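Local coordinates for protein endoglucanase EG-II (Hypocrea jecorina, PDB 3QR3) that hydrolyses internal beta-1,4-glucosidic bonds of cellulose as a family 5 endoglucanase with a TIM-barrel catalytic domain, at residues I101-N106 / I146-H151. Residues are numbered along the deposited sequence; the frame is centred on the assembly and turned at random.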
loop_
_atom_site.group_PDB
_atom_site.type_symbol
_atom_site.label_atom_id
_atom_site.label_comp_id
_atom_site.label_asym_id
_atom_site.label_seq_id
_atom_site.Cartn_x
_atom_site.Cartn_y
_atom_site.Cartn_z
ATOM N N ILE A 101 -3.946 -1.858 5.472
ATOM C CA ILE A 101 -3.423 -2.586 4.323
ATOM C C ILE A 101 -2.100 -3.260 4.648
ATOM O O ILE A 101 -1.093 -2.593 4.950
ATOM C CB ILE A 101 -3.232 -1.673 3.096
ATOM C CG1 ILE A 101 -4.525 -0.940 2.754
ATOM C CG2 ILE A 101 -2.748 -2.496 1.898
ATOM C CD1 ILE A 101 -4.371 0.076 1.627
ATOM N N VAL A 102 -2.114 -4.586 4.611
ATOM C CA VAL A 102 -0.899 -5.374 4.763
ATOM C C VAL A 102 -0.236 -5.404 3.396
ATOM O O VAL A 102 -0.798 -5.932 2.440
ATOM C CB VAL A 102 -1.228 -6.799 5.252
ATOM C CG1 VAL A 102 0.022 -7.713 5.211
ATOM C CG2 VAL A 102 -1.811 -6.749 6.658
ATOM N N ASP A 103 0.937 -4.791 3.287
ATOM C CA ASP A 103 1.592 -4.620 1.985
ATOM C C ASP A 103 2.916 -5.359 1.949
ATOM O O ASP A 103 3.842 -5.019 2.689
ATOM C CB ASP A 103 1.812 -3.130 1.683
ATOM C CG ASP A 103 2.998 -2.879 0.754
ATOM O OD1 ASP A 103 3.090 -3.543 -0.298
ATOM O OD2 ASP A 103 3.836 -1.998 1.070
ATOM N N ILE A 104 3.001 -6.380 1.100
ATOM C CA ILE A 104 4.249 -7.119 0.921
ATOM C C ILE A 104 5.124 -6.332 -0.052
ATOM O O ILE A 104 4.814 -6.243 -1.229
ATOM C CB ILE A 104 3.982 -8.547 0.407
ATOM C CG1 ILE A 104 3.057 -9.288 1.376
ATOM C CG2 ILE A 104 5.285 -9.328 0.278
ATOM C CD1 ILE A 104 3.649 -9.455 2.776
ATOM N N HIS A 105 6.204 -5.739 0.451
ATOM C CA HIS A 105 6.925 -4.717 -0.306
ATOM C C HIS A 105 8.045 -5.357 -1.147
ATOM O O HIS A 105 9.223 -5.083 -0.928
ATOM C CB HIS A 105 7.495 -3.677 0.673
ATOM C CG HIS A 105 7.479 -2.273 0.153
ATOM N ND1 HIS A 105 6.312 -1.552 -0.016
ATOM C CD2 HIS A 105 8.487 -1.457 -0.232
ATOM C CE1 HIS A 105 6.606 -0.350 -0.485
ATOM N NE2 HIS A 105 7.920 -0.266 -0.621
ATOM N N ASN A 106 7.683 -6.204 -2.110
ATOM C CA ASN A 106 8.694 -7.035 -2.771
ATOM C C ASN A 106 8.854 -6.978 -4.293
ATOM O O ASN A 106 9.639 -7.736 -4.854
ATOM C CB ASN A 106 8.557 -8.486 -2.332
ATOM C CG ASN A 106 9.305 -8.776 -1.059
ATOM O OD1 ASN A 106 10.384 -9.362 -1.085
ATOM N ND2 ASN A 106 8.740 -8.365 0.069
ATOM N N ILE A 146 -1.583 -7.514 -1.970
ATOM C CA ILE A 146 -0.870 -8.678 -2.504
ATOM C C ILE A 146 0.614 -8.461 -2.789
ATOM O O ILE A 146 1.454 -9.291 -2.423
ATOM C CB ILE A 146 -1.596 -9.213 -3.762
ATOM C CG1 ILE A 146 -2.938 -9.816 -3.353
ATOM C CG2 ILE A 146 -0.747 -10.249 -4.490
ATOM C CD1 ILE A 146 -3.677 -10.545 -4.510
ATOM N N MET A 147 0.943 -7.347 -3.430
ATOM C CA MET A 147 2.320 -7.099 -3.826
ATOM C C MET A 147 2.562 -5.643 -4.187
ATOM O O MET A 147 1.781 -5.031 -4.901
ATOM C CB MET A 147 2.722 -8.000 -5.000
ATOM C CG MET A 147 4.178 -7.830 -5.444
ATOM S SD MET A 147 5.365 -8.133 -4.117
ATOM C CE MET A 147 4.842 -9.761 -3.601
ATOM N N ASN A 148 3.667 -5.102 -3.689
ATOM C CA ASN A 148 4.059 -3.746 -4.011
ATOM C C ASN A 148 4.832 -3.699 -5.333
ATOM O O ASN A 148 5.834 -4.397 -5.505
ATOM C CB ASN A 148 4.925 -3.180 -2.878
ATOM C CG ASN A 148 5.342 -1.749 -3.130
ATOM O OD1 ASN A 148 4.531 -0.838 -3.027
ATOM N ND2 ASN A 148 6.617 -1.544 -3.448
ATOM N N GLU A 149 4.337 -2.898 -6.268
ATOM C CA GLU A 149 5.072 -2.517 -7.482
ATOM C C GLU A 149 5.742 -3.627 -8.301
ATOM O O GLU A 149 6.962 -3.594 -8.519
ATOM C CB GLU A 149 6.067 -1.390 -7.165
ATOM C CG GLU A 149 5.339 -0.125 -6.736
ATOM C CD GLU A 149 6.202 1.114 -6.734
ATOM O OE1 GLU A 149 7.418 0.991 -6.959
ATOM O OE2 GLU A 149 5.644 2.217 -6.517
ATOM N N PRO A 150 4.942 -4.601 -8.785
ATOM C CA PRO A 150 5.489 -5.485 -9.811
ATOM C C PRO A 150 6.005 -4.641 -10.958
ATOM O O PRO A 150 5.410 -3.601 -11.270
ATOM C CB PRO A 150 4.260 -6.286 -10.279
ATOM C CG PRO A 150 3.331 -6.276 -9.090
ATOM C CD PRO A 150 3.520 -4.882 -8.512
ATOM N N HIS A 151 7.097 -5.081 -11.572
ATOM C CA HIS A 151 7.648 -4.392 -12.729
ATOM C C HIS A 151 8.442 -5.366 -13.589
ATOM O O HIS A 151 9.049 -6.306 -13.078
ATOM C CB HIS A 151 8.543 -3.230 -12.298
ATOM C CG HIS A 151 9.757 -3.653 -11.521
ATOM N ND1 HIS A 151 10.961 -3.946 -12.123
ATOM C CD2 HIS A 151 9.947 -3.830 -10.190
ATOM C CE1 HIS A 151 11.845 -4.283 -11.197
ATOM N NE2 HIS A 151 11.259 -4.213 -10.014
#
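With CG anti to the backbone N (chi1 -178°), N148, in the loop after strand 142-145, extends its amide alongside the imidazole of H105, beyond the end of strand 99-104, the two side chains pointing the same way; M147 has the same first torsion but bends at chi2 and chi3, which folds its thioether back toward I104 and N106. Amide and ring are stacked, their planes 17° apart. N148 ND2 sits over one ring face, displaced from the ring centre toward H105 CE1, 3.2 Å away; its poor angles to both ring nitrogens make this a stack, not a hydrogen bond. The amide is anchored at its other end, where N148 OD1 is hydrogen-bonded to R61. In the ring plane, H105 ND1 donates to the syn lone pair of D103 OD2 at 2.7 Å, which fixes the ring's rotation. D103 OD1 meets N148 CB at 3.2 Å. At the backbone, N148 N donates to I104 O at 2.9 Å, the one backbone hydrogen bond between the segments, and the bent M147 brings CE to 3.9 Å from I104 CG2 and SD to 3.7 Å from N106 CB. An alanine at H105 would probably leave D103 OD2 without its N-H donor and one face of the N148 amide uncovered. Both segments lie at the C-terminal ends of neighbouring parallel strands, where TIM-barrel enzymes carry their active sites, and H105 and N148 both touch E260. This chemistry is consistent with a preorganised polar cluster: a carboxylate orients the imidazole, while R61 steadies the amide stacked against the ring.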